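Long-range contacts in CRISPR-associated protein, Cse1 family (Acidimicrobium ferrooxidans, PDB 4H3T), which probably serves as the large subunit of a type I-E CRISPR Cascade complex, helping it to recognise and bind invading target DNA: residues A[417-422]-A[519-524]; A[423-428]-A[511-516]. The protein carries 1 engineered substitution. All coordinates share one frame; numbering follows the deposited sequence.

Contact 1 of 2, residues A[417-422]-A[519-524]; sequences GYVAEA and DRFRRM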
ATOM      1  N   GLY A 417     -15.836  -1.327  26.755  1.00 38.00           N
ATOM      2  CA  GLY A 417     -15.100  -2.320  27.508  1.00 37.44           C
ATOM      3  C   GLY A 417     -15.741  -2.602  28.870  1.00 39.78           C
ATOM      4  O   GLY A 417     -15.668  -3.713  29.346  1.00 38.73           O
ATOM      5  N   TYR A 418     -16.337  -1.590  29.533  1.00 37.80           N
ATOM      6  CA  TYR A 418     -16.985  -1.762  30.848  1.00 38.22           C
ATOM      7  C   TYR A 418     -18.186  -2.698  30.737  1.00 42.84           C
ATOM      8  O   TYR A 418     -18.462  -3.415  31.641  1.00 40.53           O
ATOM      9  CB  TYR A 418     -17.423  -0.407  31.351  1.00 42.47           C
ATOM     10  CG  TYR A 418     -16.257   0.483  31.613  1.00 43.74           C
ATOM     11  CD1 TYR A 418     -15.340   0.177  32.608  1.00 45.50           C
ATOM     12  CD2 TYR A 418     -16.057   1.646  30.862  1.00 45.43           C
ATOM     13  CE1 TYR A 418     -14.247   0.989  32.855  1.00 49.95           C
ATOM     14  CE2 TYR A 418     -14.963   2.472  31.095  1.00 46.46           C
ATOM     15  CZ  TYR A 418     -14.070   2.153  32.115  1.00 59.52           C
ATOM     16  OH  TYR A 418     -12.973   2.936  32.410  1.00 61.69           O
ATOM     17  N   VAL A 419     -18.856  -2.740  29.588  1.00 39.82           N
ATOM     18  CA  VAL A 419     -19.975  -3.643  29.352  1.00 40.67           C
ATOM     19  C   VAL A 419     -19.414  -5.027  28.984  1.00 42.96           C
ATOM     20  O   VAL A 419     -19.949  -6.046  29.434  1.00 43.32           O
ATOM     21  CB  VAL A 419     -20.921  -3.052  28.245  1.00 47.02           C
ATOM     22  CG1 VAL A 419     -21.892  -4.103  27.713  1.00 49.61           C
ATOM     23  CG2 VAL A 419     -21.657  -1.851  28.797  1.00 46.47           C
ATOM     24  N   ALA A 420     -18.368  -5.079  28.138  1.00 40.08           N
ATOM     25  CA  ALA A 420     -17.774  -6.363  27.696  1.00 38.69           C
ATOM     26  C   ALA A 420     -17.283  -7.190  28.893  1.00 43.38           C
ATOM     27  O   ALA A 420     -17.401  -8.409  28.918  1.00 44.15           O
ATOM     28  CB  ALA A 420     -16.612  -6.098  26.765  1.00 38.11           C
ATOM     29  N   GLU A 421     -16.745  -6.520  29.871  1.00 39.46           N
ATOM     30  CA  GLU A 421     -16.201  -7.217  31.032  1.00 40.42           C
ATOM     31  C   GLU A 421     -17.248  -7.577  32.105  1.00 44.21           C
ATOM     32  O   GLU A 421     -16.884  -8.211  33.113  1.00 38.70           O
ATOM     33  CB  GLU A 421     -15.094  -6.366  31.654  1.00 40.25           C
ATOM     34  CG  GLU A 421     -15.571  -5.174  32.436  1.00 42.87           C
ATOM     35  CD  GLU A 421     -14.429  -4.300  32.890  1.00 43.56           C
ATOM     36  OE1 GLU A 421     -13.280  -4.557  32.474  1.00 50.20           O
ATOM     37  OE2 GLU A 421     -14.683  -3.368  33.683  1.00 50.18           O
ATOM     38  N   ALA A 422     -18.512  -7.089  31.963  1.00 43.60           N
ATOM     39  CA  ALA A 422     -19.537  -7.300  32.975  1.00 43.03           C
ATOM     40  C   ALA A 422     -19.726  -8.775  33.315  1.00 45.98           C
ATOM     41  O   ALA A 422     -19.912  -9.106  34.481  1.00 45.65           O
ATOM     42  CB  ALA A 422     -20.879  -6.713  32.517  1.00 43.66           C
ATOM     43  N   ASP A 519     -23.229   2.028  33.631  1.00 43.89           N
ATOM     44  CA  ASP A 519     -23.000   3.371  34.206  1.00 45.18           C
ATOM     45  C   ASP A 519     -21.620   3.895  33.825  1.00 48.44           C
ATOM     46  O   ASP A 519     -21.509   5.029  33.396  1.00 48.24           O
ATOM     47  CB  ASP A 519     -23.166   3.340  35.724  1.00 49.57           C
ATOM     48  CG  ASP A 519     -23.023   4.722  36.366  1.00 61.72           C
ATOM     49  OD1 ASP A 519     -23.770   5.636  35.979  1.00 65.18           O
ATOM     50  OD2 ASP A 519     -22.067   4.923  37.105  1.00 70.60           O
ATOM     51  N   ARG A 520     -20.583   3.046  33.929  1.00 44.32           N
ATOM     52  CA  ARG A 520     -19.216   3.403  33.548  1.00 43.34           C
ATOM     53  C   ARG A 520     -19.130   3.699  32.041  1.00 44.37           C
ATOM     54  O   ARG A 520     -18.494   4.647  31.654  1.00 45.10           O
ATOM     55  CB  ARG A 520     -18.253   2.286  33.925  1.00 37.89           C
ATOM     56  CG  ARG A 520     -18.068   2.113  35.436  1.00 45.74           C
ATOM     57  CD  ARG A 520     -17.448   0.770  35.780  1.00 46.79           C
ATOM     58  NE  ARG A 520     -17.089   0.722  37.192  1.00 50.79           N
ATOM     59  CZ  ARG A 520     -16.497  -0.284  37.831  1.00 53.33           C
ATOM     60  NH1 ARG A 520     -16.250  -1.428  37.207  1.00 48.12           N
ATOM     61  NH2 ARG A 520     -16.135  -0.147  39.098  1.00 52.08           N
ATOM     62  N   PHE A 521     -19.741   2.875  31.216  1.00 43.90           N
ATOM     63  CA  PHE A 521     -19.801   3.054  29.743  1.00 44.72           C
ATOM     64  C   PHE A 521     -20.448   4.416  29.412  1.00 48.44           C
ATOM     65  O   PHE A 521     -19.894   5.235  28.662  1.00 46.95           O
ATOM     66  CB  PHE A 521     -20.596   1.870  29.089  1.00 45.07           C
ATOM     67  CG  PHE A 521     -21.269   2.135  27.763  1.00 44.95           C
ATOM     68  CD1 PHE A 521     -20.519   2.343  26.622  1.00 44.91           C
ATOM     69  CD2 PHE A 521     -22.644   2.301  27.683  1.00 48.97           C
ATOM     70  CE1 PHE A 521     -21.124   2.647  25.418  1.00 46.23           C
ATOM     71  CE2 PHE A 521     -23.258   2.569  26.461  1.00 52.21           C
ATOM     72  CZ  PHE A 521     -22.489   2.779  25.347  1.00 48.67           C
ATOM     73  N   ARG A 522     -21.604   4.657  29.988  1.00 47.25           N
ATOM     74  CA  ARG A 522     -22.352   5.879  29.701  1.00 49.40           C
ATOM     75  C   ARG A 522     -21.592   7.164  30.182  1.00 52.43           C
ATOM     76  O   ARG A 522     -21.600   8.176  29.457  1.00 52.41           O
ATOM     77  CB  ARG A 522     -23.783   5.782  30.305  1.00 53.02           C
ATOM     78  CG  ARG A 522     -24.722   6.916  29.975  1.00 78.55           C
ATOM     79  CD  ARG A 522     -25.895   7.018  30.950  1.00 97.79           C
ATOM     80  NE  ARG A 522     -25.541   7.863  32.101  1.00103.98           N
ATOM     81  CZ  ARG A 522     -25.355   7.463  33.362  1.00114.65           C
ATOM     82  NH1 ARG A 522     -25.531   6.183  33.704  1.00 92.51           N
ATOM     83  NH2 ARG A 522     -25.018   8.342  34.298  1.00107.02           N
ATOM     84  N   ARG A 523     -20.906   7.112  31.341  1.00 49.04           N
ATOM     85  CA  ARG A 523     -20.147   8.266  31.826  1.00 51.83           C
ATOM     86  C   ARG A 523     -18.923   8.535  30.923  1.00 52.07           C
ATOM     87  O   ARG A 523     -18.602   9.686  30.651  1.00 49.76           O
ATOM     88  CB  ARG A 523     -19.673   8.098  33.313  1.00 51.31           C
ATOM     89  CG  ARG A 523     -20.801   8.239  34.351  1.00 61.37           C
ATOM     90  CD  ARG A 523     -20.389   8.060  35.873  1.00 67.86           C
ATOM     91  NE  ARG A 523     -19.022   7.504  36.015  1.00 87.33           N
ATOM     92  CZ  ARG A 523     -18.668   6.282  36.447  1.00100.89           C
ATOM     93  NH1 ARG A 523     -19.585   5.420  36.878  1.00 84.61           N
ATOM     94  NH2 ARG A 523     -17.390   5.926  36.473  1.00 88.89           N
HETATM   95  N   MSE A 524     -18.226   7.486  30.523  0.58 45.84           N
HETATM   96  CA  MSE A 524     -17.063   7.651  29.662  0.58 43.22           C
HETATM   97  C   MSE A 524     -17.480   8.202  28.299  0.58 48.95           C
HETATM   98  O   MSE A 524     -16.857   9.126  27.780  0.58 48.61           O
HETATM   99  CB  MSE A 524     -16.305   6.356  29.480  0.58 42.28           C
HETATM  100  CG  MSE A 524     -15.103   6.563  28.562  0.58 47.01           C
HETATM  101 SE   MSE A 524     -13.691   5.239  28.475  0.58 50.92          SE
HETATM  102  CE  MSE A 524     -12.841   6.271  26.954  0.58 48.22           C
TER
HETATM  103  O   HOH W   1     -17.087  -2.458  34.607  1.00 48.44           O

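Contact 2 of 2, residues A[423-428]-A[511-516]; sequences RYLSYD and AFAGVA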
ATOM      1  N   ARG A 423     -19.665  -9.652  32.339  1.00 42.01           N
ATOM      2  CA  ARG A 423     -19.830 -11.087  32.631  1.00 43.59           C
ATOM      3  C   ARG A 423     -18.693 -11.669  33.549  1.00 45.46           C
ATOM      4  O   ARG A 423     -18.874 -12.729  34.108  1.00 43.75           O
ATOM      5  CB  ARG A 423     -19.970 -11.889  31.331  1.00 47.18           C
ATOM      6  CG  ARG A 423     -18.760 -12.283  30.559  1.00 50.83           C
ATOM      7  CD  ARG A 423     -19.161 -12.630  29.083  1.00 53.83           C
ATOM      8  NE  ARG A 423     -19.106 -11.376  28.337  1.00 75.52           N
ATOM      9  CZ  ARG A 423     -18.594 -11.170  27.130  1.00 80.48           C
ATOM     10  NH1 ARG A 423     -18.522  -9.944  26.645  1.00 62.61           N
ATOM     11  NH2 ARG A 423     -18.156 -12.195  26.390  1.00 67.79           N
ATOM     12  N   TYR A 424     -17.595 -10.965  33.728  1.00 39.11           N
ATOM     13  CA  TYR A 424     -16.446 -11.425  34.520  1.00 39.63           C
ATOM     14  C   TYR A 424     -16.289 -10.617  35.778  1.00 43.07           C
ATOM     15  O   TYR A 424     -15.356 -10.824  36.520  1.00 40.91           O
ATOM     16  CB  TYR A 424     -15.132 -11.318  33.680  1.00 38.93           C
ATOM     17  CG  TYR A 424     -15.206 -12.038  32.358  1.00 41.39           C
ATOM     18  CD1 TYR A 424     -15.493 -13.398  32.301  1.00 45.13           C
ATOM     19  CD2 TYR A 424     -15.123 -11.343  31.163  1.00 42.08           C
ATOM     20  CE1 TYR A 424     -15.710 -14.039  31.089  1.00 43.13           C
ATOM     21  CE2 TYR A 424     -15.297 -11.978  29.952  1.00 42.32           C
ATOM     22  CZ  TYR A 424     -15.536 -13.342  29.916  1.00 44.20           C
ATOM     23  OH  TYR A 424     -15.715 -13.972  28.722  1.00 43.49           O
ATOM     24  N   LEU A 425     -17.131  -9.620  35.980  1.00 41.08           N
ATOM     25  CA  LEU A 425     -16.986  -8.776  37.150  1.00 39.60           C
ATOM     26  C   LEU A 425     -17.406  -9.480  38.442  1.00 44.73           C
ATOM     27  O   LEU A 425     -18.345 -10.295  38.451  1.00 42.42           O
ATOM     28  CB  LEU A 425     -17.855  -7.538  36.957  1.00 40.87           C
ATOM     29  CG  LEU A 425     -17.409  -6.284  37.607  1.00 47.23           C
ATOM     30  CD1 LEU A 425     -16.251  -5.690  36.879  1.00 43.98           C
ATOM     31  CD2 LEU A 425     -18.575  -5.251  37.658  1.00 50.62           C
ATOM     32  N   SER A 426     -16.639  -9.181  39.510  1.00 42.47           N
ATOM     33  CA  SER A 426     -16.851  -9.589  40.913  1.00 41.57           C
ATOM     34  C   SER A 426     -17.402  -8.429  41.684  1.00 44.49           C
ATOM     35  O   SER A 426     -17.215  -7.293  41.270  1.00 41.31           O
ATOM     36  CB  SER A 426     -15.508  -9.985  41.585  1.00 41.51           C
ATOM     37  OG  SER A 426     -15.227 -11.289  41.126  1.00 61.64           O
ATOM     38  N   TYR A 427     -18.031  -8.719  42.840  1.00 42.69           N
ATOM     39  CA  TYR A 427     -18.412  -7.764  43.857  1.00 42.29           C
ATOM     40  C   TYR A 427     -17.581  -8.198  45.076  1.00 46.85           C
ATOM     41  O   TYR A 427     -17.919  -9.161  45.737  1.00 47.47           O
ATOM     42  CB  TYR A 427     -19.908  -7.712  44.144  1.00 43.23           C
ATOM     43  CG  TYR A 427     -20.227  -6.601  45.112  1.00 44.92           C
ATOM     44  CD1 TYR A 427     -20.287  -5.283  44.684  1.00 45.50           C
ATOM     45  CD2 TYR A 427     -20.462  -6.866  46.452  1.00 43.68           C
ATOM     46  CE1 TYR A 427     -20.603  -4.261  45.554  1.00 47.93           C
ATOM     47  CE2 TYR A 427     -20.756  -5.842  47.347  1.00 43.63           C
ATOM     48  CZ  TYR A 427     -20.844  -4.544  46.893  1.00 47.55           C
ATOM     49  OH  TYR A 427     -21.139  -3.538  47.768  1.00 46.69           O
ATOM     50  N   ASP A 428     -16.439  -7.573  45.264  1.00 44.21           N
ATOM     51  CA  ASP A 428     -15.429  -8.023  46.194  1.00 45.67           C
ATOM     52  C   ASP A 428     -15.454  -7.237  47.496  1.00 50.97           C
ATOM     53  O   ASP A 428     -14.984  -6.096  47.547  1.00 47.53           O
ATOM     54  CB  ASP A 428     -14.076  -7.919  45.503  1.00 46.43           C
ATOM     55  CG  ASP A 428     -12.915  -8.551  46.262  1.00 52.04           C
ATOM     56  OD1 ASP A 428     -13.038  -8.742  47.514  1.00 49.35           O
ATOM     57  OD2 ASP A 428     -11.885  -8.807  45.628  1.00 52.02           O
ATOM     58  N   ALA A 511     -26.277  -9.382  37.168  1.00 47.68           N
ATOM     59  CA  ALA A 511     -27.134  -8.183  37.003  1.00 49.09           C
ATOM     60  C   ALA A 511     -26.431  -6.922  37.551  1.00 50.16           C
ATOM     61  O   ALA A 511     -26.430  -5.881  36.928  1.00 48.78           O
ATOM     62  CB  ALA A 511     -28.484  -8.389  37.708  1.00 50.80           C
ATOM     63  N   PHE A 512     -25.801  -7.044  38.712  1.00 44.76           N
ATOM     64  CA  PHE A 512     -25.111  -5.944  39.372  1.00 42.92           C
ATOM     65  C   PHE A 512     -23.988  -5.392  38.480  1.00 46.88           C
ATOM     66  O   PHE A 512     -23.734  -4.188  38.468  1.00 43.64           O
ATOM     67  CB  PHE A 512     -24.539  -6.437  40.749  1.00 43.35           C
ATOM     68  CG  PHE A 512     -23.218  -7.188  40.635  1.00 41.53           C
ATOM     69  CD1 PHE A 512     -22.015  -6.534  40.826  1.00 43.82           C
ATOM     70  CD2 PHE A 512     -23.180  -8.490  40.155  1.00 42.64           C
ATOM     71  CE1 PHE A 512     -20.806  -7.178  40.593  1.00 43.20           C
ATOM     72  CE2 PHE A 512     -21.978  -9.156  39.992  1.00 43.16           C
ATOM     73  CZ  PHE A 512     -20.796  -8.504  40.219  1.00 41.40           C
ATOM     74  N   ALA A 513     -23.341  -6.294  37.706  1.00 43.65           N
ATOM     75  CA  ALA A 513     -22.217  -5.995  36.833  1.00 42.11           C
ATOM     76  C   ALA A 513     -22.698  -5.265  35.607  1.00 47.07           C
ATOM     77  O   ALA A 513     -22.020  -4.355  35.124  1.00 44.15           O
ATOM     78  CB  ALA A 513     -21.481  -7.285  36.470  1.00 41.70           C
ATOM     79  N   GLY A 514     -23.912  -5.578  35.160  1.00 46.61           N
ATOM     80  CA  GLY A 514     -24.546  -4.835  34.077  1.00 46.42           C
ATOM     81  C   GLY A 514     -24.880  -3.417  34.477  1.00 49.61           C
ATOM     82  O   GLY A 514     -24.703  -2.480  33.697  1.00 48.56           O
ATOM     83  N   VAL A 515     -25.335  -3.230  35.708  1.00 48.81           N
ATOM     84  CA  VAL A 515     -25.669  -1.891  36.239  1.00 49.38           C
ATOM     85  C   VAL A 515     -24.365  -1.052  36.330  1.00 50.88           C
ATOM     86  O   VAL A 515     -24.279   0.026  35.753  1.00 47.84           O
ATOM     87  CB  VAL A 515     -26.414  -1.962  37.597  1.00 55.25           C
ATOM     88  CG1 VAL A 515     -26.557  -0.563  38.252  1.00 55.34           C
ATOM     89  CG2 VAL A 515     -27.799  -2.618  37.446  1.00 56.31           C
ATOM     90  N   ALA A 516     -23.318  -1.607  36.958  1.00 48.35           N
ATOM     91  CA  ALA A 516     -22.042  -0.885  37.099  1.00 46.99           C
ATOM     92  C   ALA A 516     -21.409  -0.619  35.719  1.00 47.92           C
ATOM     93  O   ALA A 516     -20.932   0.466  35.461  1.00 45.88           O
ATOM     94  CB  ALA A 516     -21.079  -1.674  37.971  1.00 46.50           C
TER

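Contact 1 of 2, residues A[417-422]-A[519-524]
Tyr-418 and Arg-520 both place CG anti to the carbonyl carbon (chi1 -65° and -69°), and from these torsions their side chains cross at about a right angle between helix 417-420 and helix 511-532. Arg-520 CB comes over one face of the Tyr-418 ring, 3.9 Å from the ring centroid and 23° off the normal, a CH-pi contact. It is displaced toward the rim, with Tyr-418 CG 3.5 Å from Arg-520 CB. Met-524, a selenomethionine with an extended chain, meets the ring differently: in the conformer described here, one of two, SE stands at the edge, 4.0 Å from Tyr-418 CE2, a Met-aromatic contact. It also packs on His-411 and Gln-414 of helix 397-415, so the contact joins the short helix 417-420 to the C-terminal helical bundle. Beside this, Val-419 CG2 rests against Phe-521 CB at 3.9 Å, while the Phe-521 ring packs on Ala-495 and Ala-499 of helix 481-504. An alanine in place of Tyr-418 would remove the ring on which Arg-520 CB and Met-524 SE converge, and would probably loosen the packing of the two helices.

The polar ends meet through a water. Arg-520 NH1 and Glu-421 OE2 lie 4.3 Å apart, beyond a salt bridge; one water accepts from Arg-520 NH1 (2.9 Å) and donates to Glu-421 OE2 (2.7 Å). Glu-421 OE1 also pairs with Arg-452, and Arg-520 NH2 with His-438 O. With no direct hydrogen bond between the segments, the union is chiefly apolar, its opposite charges bridged by a single water, so that their direct attraction is probably modest.

Contact 2 of 2, residues A[423-428]-A[511-516]
The chain leaves a 3-10 segment and turns extended at Leu-425 (phi -73°, psi 142°), running as strand 426-427 across the first turns of helix 511-532, with Leu-425 CA 5.9 Å from Ala-513 CA. Leu-425, its CG anti to the backbone N, carries the aliphatic part of the contact: its CB lies 3.7 Å from Ala-513 CB, and its CD2 branch lies against Ala-513, 3.8 Å from Ala-513 CA, with Ala-516 CB more loosely beside it. The small side chain of Ala-513 thus lets the leucine lie close to the helix backbone.

Phe-512 places its CG in the crowded position between backbone N and carbonyl carbon (chi1 81°), which raises the ring toward the strand. Ala-513 CB sits over the centre of one face of the Phe-512 ring, 3.9 Å above the plane. The ring rim meets backbone oxygens: Phe-512 CZ is 3.5 Å from Leu-425 O, and Phe-512 CE1 is 3.7 Å from Ser-426 O, both oxygens lying near the ring plane. From another direction Tyr-427 CB touches Phe-512 CE1 at 3.7 Å, while the Tyr-427 ring turns off toward Glu-434 and its OH hydrogen-bonds to Glu-434 and Arg-437.

No hydrogen bond joins the two segments. Leu-425 O is instead bonded to Gln-510 NE2, just ahead of the helix, and strand 426-427 pairs antiparallel with strand 438-439. The carbonyls facing the positively polarised rim of Phe-512 would probably add a weak electrostatic attraction to a contact otherwise made by aliphatic and aromatic packing, which fastens this small two-strand sheet to the start of the last helix.

Contacts 1 and 2 are successive grips on helix 511-532, their centres 11 Å apart, and contact 2 is nested inside the chain loop closed by contact 1. They touch directly: Ala-422 O lies 3.1 Å from Ala-513 CB, and Arg-520 NH1 packs 4.3 Å from Leu-425 CD1. Two residues tie them further: Gln-510 NE2 also bonds to Ala-422 O of contact 1, and His-438 touches Leu-425 and Ala-516 of contact 2. With centres about 36 and 44 Å from the centre of the chain, both lie in the peripheral C-terminal helical region, consistent with the C-terminal four-helix bundle known in Cse1 relatives. No bound ligand defines a site here.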